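Local coordinates for carbohydrate kinase, FGGY (Rhodospirillum rubrum, PDB 3IFR), which probably phosphorylates D-xylulose as a xylulose kinase of the FGGY carbohydrate kinase family, at residues P317-G320 against E321-A325; A325-D328 against A329-A332. All blocks are in the same frame, centred on the assembly; numbering follows the deposited sequence.

Interaction 1. Residues P317-G320 against E321-A325; sequences PEAG and EAAHA
Ala319 and Ala323 meet methyl to methyl across a tight turn, with their CB atoms 3.8 Å apart. The methyl of Ala319 also lies against the backbone of the later residue, 3.7 Å from Ala323 CA, so this one methyl touches both the side chain and the backbone of Ala323. Ala323 CB also lies 3.4 Å from Gly320 O. The chain reverses here through a type II' beta turn from Ala319 to Ala322, with Gly320 as its second residue. Gly320 takes a positive phi (68°), a region open to glycine and strained for most other residues. The turn is closed loosely: Ala322 N gives a weak hydrogen bond to Ala319 O at 3.4 Å, bent to 123° at the hydrogen. Ala323 N makes another weak one to Gly320 O, though the place of that nitrogen is less sure. In Glu321 the backbone sets CB 3.7 Å from Gly320 C, and CG, almost eclipsing the residue's own N (chi1 6°), is kept 4.1 Å from the same Gly320 C; beyond CG the chain is extended. The turn joins helix 305-315 to the start of helix 322-332, and His324, just past it, packs on Leu308, Asn309 and Ala312 of the former and stands edge-to-face to Trp376 of helix 372-397.

Interaction 2. Residues A325-D328 against A329-A332; sequences AQLD and ALAA
Leu330, with chi1 at -95° and chi2 at -18°, both far from staggered values, folds its CD2 back over the preceding turn of the alpha-helix, while CG of Leu327 stands in the ordinary staggered position near -60°. Two spacings result: an i to i+4 contact, in which CD2 of Leu330 comes to 3.3 Å from Gln326 O, and an i to i+3 pairing, in which it stays 4.5 Å from CD2 of Leu327, a light apolar touch at the branch ends. Here the nearest neighbours of the small side chains across the contact are carbonyl oxygens of the preceding turn. Ala329 CB rests against those of both Ala325 and Gln326, and Ala331 CB likewise lies near the carbonyl oxygens of Leu327 and Asp328. Four successive i to i+4 backbone hydrogen bonds hold these positions, from Ala329, Leu330, Ala331 and Ala332 back to Ala325, Gln326, Leu327 and Asp328; of these, Ala331 N to Leu327 O is the shortest at 2.9 Å. The helix is two-faced. Leu327 and Ala331 are buried, Leu327 against Ala312 and Leu315 of helix 305-315 and both against Trp376 of helix 372-397, whereas Ala325, Gln326, Ala329 and Leu330 are exposed. The carboxylate of Asp328 has its polar partners outside this helix: OD1 accepts a hydrogen bond from Trp376 NE1, and OD2 has a weak one with Ser413 OG.

Overall arrangement
Interaction 1 comes first along the chain and runs straight into interaction 2, the two sharing Ala325 and having centres about 10 Å apart. Together they trace one short element from the loop after helix 305-315 to the last part of helix 322-332: the first sets the reversal that starts the helix, the second its regular body. Both fall within the range of the C-terminal FGGY domain, toward the periphery, with centres about 28 and 29 Å from the centre of the chain. Trp376 of helix 372-397 borders both contacts. The small helix is thus fastened to helices 305-315 and 372-397 along its inner side, while its outer side faces solvent.

Interaction 1. Residues P317-G320 against E321-A325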
loop_
_atom_site.group_PDB
_atom_site.type_symbol
_atom_site.label_atom_id
_atom_site.label_comp_id
_atom_site.label_asym_id
_atom_site.label_seq_id
_atom_site.Cartn_x
_atom_site.Cartn_y
_atom_site.Cartn_z
ATOM N N PRO A 317 -22.755 9.562 18.986
ATOM C CA PRO A 317 -23.523 10.073 17.844
ATOM C C PRO A 317 -23.260 11.561 17.654
ATOM O O PRO A 317 -22.824 11.995 16.583
ATOM C CB PRO A 317 -24.983 9.858 18.262
ATOM C CG PRO A 317 -24.961 8.874 19.374
ATOM C CD PRO A 317 -23.593 8.900 19.995
ATOM N N GLU A 318 -23.525 12.344 18.689
ATOM C CA GLU A 318 -23.347 13.779 18.563
ATOM C C GLU A 318 -22.141 14.189 19.351
ATOM O O GLU A 318 -22.286 14.967 20.298
ATOM C CB GLU A 318 -24.532 14.553 19.150
ATOM C CG GLU A 318 -25.868 13.881 19.085
ATOM C CD GLU A 318 -26.635 14.088 20.377
ATOM O OE1 GLU A 318 -27.081 13.076 20.977
ATOM O OE2 GLU A 318 -26.764 15.262 20.813
ATOM N N ALA A 319 -20.971 13.652 19.006
ATOM C CA ALA A 319 -19.748 14.021 19.694
ATOM C C ALA A 319 -18.849 14.834 18.774
ATOM O O ALA A 319 -17.911 15.466 19.222
ATOM C CB ALA A 319 -19.034 12.810 20.185
ATOM N N GLY A 320 -19.146 14.814 17.486
ATOM C CA GLY A 320 -18.326 15.530 16.532
ATOM C C GLY A 320 -16.951 14.896 16.410
ATOM O O GLY A 320 -16.842 13.670 16.492
ATOM N N GLU A 321 -15.915 15.718 16.218
ATOM C CA GLU A 321 -14.545 15.209 16.192
ATOM C C GLU A 321 -14.129 14.573 17.512
ATOM O O GLU A 321 -13.390 13.586 17.542
ATOM C CB GLU A 321 -13.529 16.274 15.775
ATOM C CG GLU A 321 -14.068 17.690 15.602
ATOM C CD GLU A 321 -13.198 18.559 14.656
ATOM O OE1 GLU A 321 -13.777 19.346 13.867
ATOM O OE2 GLU A 321 -11.943 18.457 14.692
ATOM N N ALA A 322 -14.603 15.118 18.617
ATOM C CA ALA A 322 -14.113 14.636 19.900
ATOM C C ALA A 322 -14.475 13.158 20.134
ATOM O O ALA A 322 -14.032 12.563 21.108
ATOM C CB ALA A 322 -14.651 15.496 20.996
ATOM N N ALA A 323 -15.267 12.566 19.236
ATOM C CA ALA A 323 -15.804 11.223 19.453
ATOM C C ALA A 323 -14.744 10.240 19.875
ATOM O O ALA A 323 -14.847 9.647 20.942
ATOM C CB ALA A 323 -16.484 10.728 18.239
ATOM N N HIS A 324 -13.730 10.061 19.023
ATOM C CA HIS A 324 -12.603 9.189 19.358
ATOM C C HIS A 324 -11.914 9.610 20.651
ATOM O O HIS A 324 -11.631 8.787 21.520
ATOM C CB HIS A 324 -11.567 9.192 18.255
ATOM C CG HIS A 324 -12.002 8.488 17.022
ATOM N ND1 HIS A 324 -13.183 8.791 16.372
ATOM C CD2 HIS A 324 -11.396 7.527 16.287
ATOM C CE1 HIS A 324 -13.300 8.023 15.302
ATOM N NE2 HIS A 324 -12.227 7.249 15.231
ATOM N N ALA A 325 -11.593 10.882 20.781
ATOM C CA ALA A 325 -10.971 11.265 22.034
ATOM C C ALA A 325 -11.865 10.818 23.209
ATOM O O ALA A 325 -11.398 10.224 24.195
ATOM C CB ALA A 325 -10.719 12.759 22.077
#

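Interaction 2. Residues A325-D328 against A329-A332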
loop_
_atom_site.group_PDB
_atom_site.type_symbol
_atom_site.label_atom_id
_atom_site.label_comp_id
_atom_site.label_asym_id
_atom_site.label_seq_id
_atom_site.Cartn_x
_atom_site.Cartn_y
_atom_site.Cartn_z
ATOM N N ALA A 325 -11.593 10.882 20.781
ATOM C CA ALA A 325 -10.971 11.265 22.034
ATOM C C ALA A 325 -11.865 10.818 23.209
ATOM O O ALA A 325 -11.398 10.224 24.195
ATOM C CB ALA A 325 -10.719 12.759 22.077
ATOM N N GLN A 326 -13.159 11.092 23.098
ATOM C CA GLN A 326 -14.055 10.817 24.220
ATOM C C GLN A 326 -14.151 9.330 24.535
ATOM O O GLN A 326 -14.013 8.934 25.694
ATOM C CB GLN A 326 -15.438 11.428 23.981
ATOM C CG GLN A 326 -15.465 12.961 24.110
ATOM C CD GLN A 326 -16.890 13.498 24.144
ATOM O OE1 GLN A 326 -17.810 12.785 24.564
ATOM N NE2 GLN A 326 -17.087 14.750 23.685
ATOM N N LEU A 327 -14.354 8.513 23.496
ATOM C CA LEU A 327 -14.330 7.043 23.624
ATOM C C LEU A 327 -12.996 6.446 24.048
ATOM O O LEU A 327 -12.976 5.428 24.754
ATOM C CB LEU A 327 -14.802 6.369 22.351
ATOM C CG LEU A 327 -16.242 6.767 22.071
ATOM C CD1 LEU A 327 -16.577 6.561 20.596
ATOM C CD2 LEU A 327 -17.174 5.992 23.043
ATOM N N ASP A 328 -11.894 7.078 23.642
ATOM C CA ASP A 328 -10.563 6.604 24.020
ATOM C C ASP A 328 -10.458 6.706 25.512
ATOM O O ASP A 328 -10.018 5.764 26.189
ATOM C CB ASP A 328 -9.460 7.427 23.351
ATOM C CG ASP A 328 -9.022 6.842 21.997
ATOM O OD1 ASP A 328 -9.682 5.884 21.539
ATOM O OD2 ASP A 328 -8.027 7.341 21.396
ATOM N N ALA A 329 -10.907 7.847 26.029
ATOM C CA ALA A 329 -10.897 8.099 27.465
ATOM C C ALA A 329 -11.731 7.070 28.215
ATOM O O ALA A 329 -11.337 6.594 29.275
ATOM C CB ALA A 329 -11.411 9.518 27.766
ATOM N N LEU A 330 -12.905 6.743 27.688
ATOM C CA LEU A 330 -13.740 5.777 28.390
ATOM C C LEU A 330 -13.015 4.446 28.418
ATOM O O LEU A 330 -12.956 3.816 29.459
ATOM C CB LEU A 330 -15.094 5.619 27.712
ATOM C CG LEU A 330 -16.308 6.425 28.183
ATOM C CD1 LEU A 330 -16.157 7.008 29.591
ATOM C CD2 LEU A 330 -16.573 7.498 27.217
ATOM N N ALA A 331 -12.469 4.011 27.277
ATOM C CA ALA A 331 -11.842 2.690 27.195
ATOM C C ALA A 331 -10.642 2.578 28.139
ATOM O O ALA A 331 -10.385 1.514 28.714
ATOM C CB ALA A 331 -11.428 2.360 25.736
ATOM N N ALA A 332 -9.918 3.693 28.294
ATOM C CA ALA A 332 -8.876 3.830 29.326
ATOM C C ALA A 332 -9.295 3.288 30.689
ATOM O O ALA A 332 -8.509 2.617 31.322
ATOM C CB ALA A 332 -8.425 5.288 29.464
#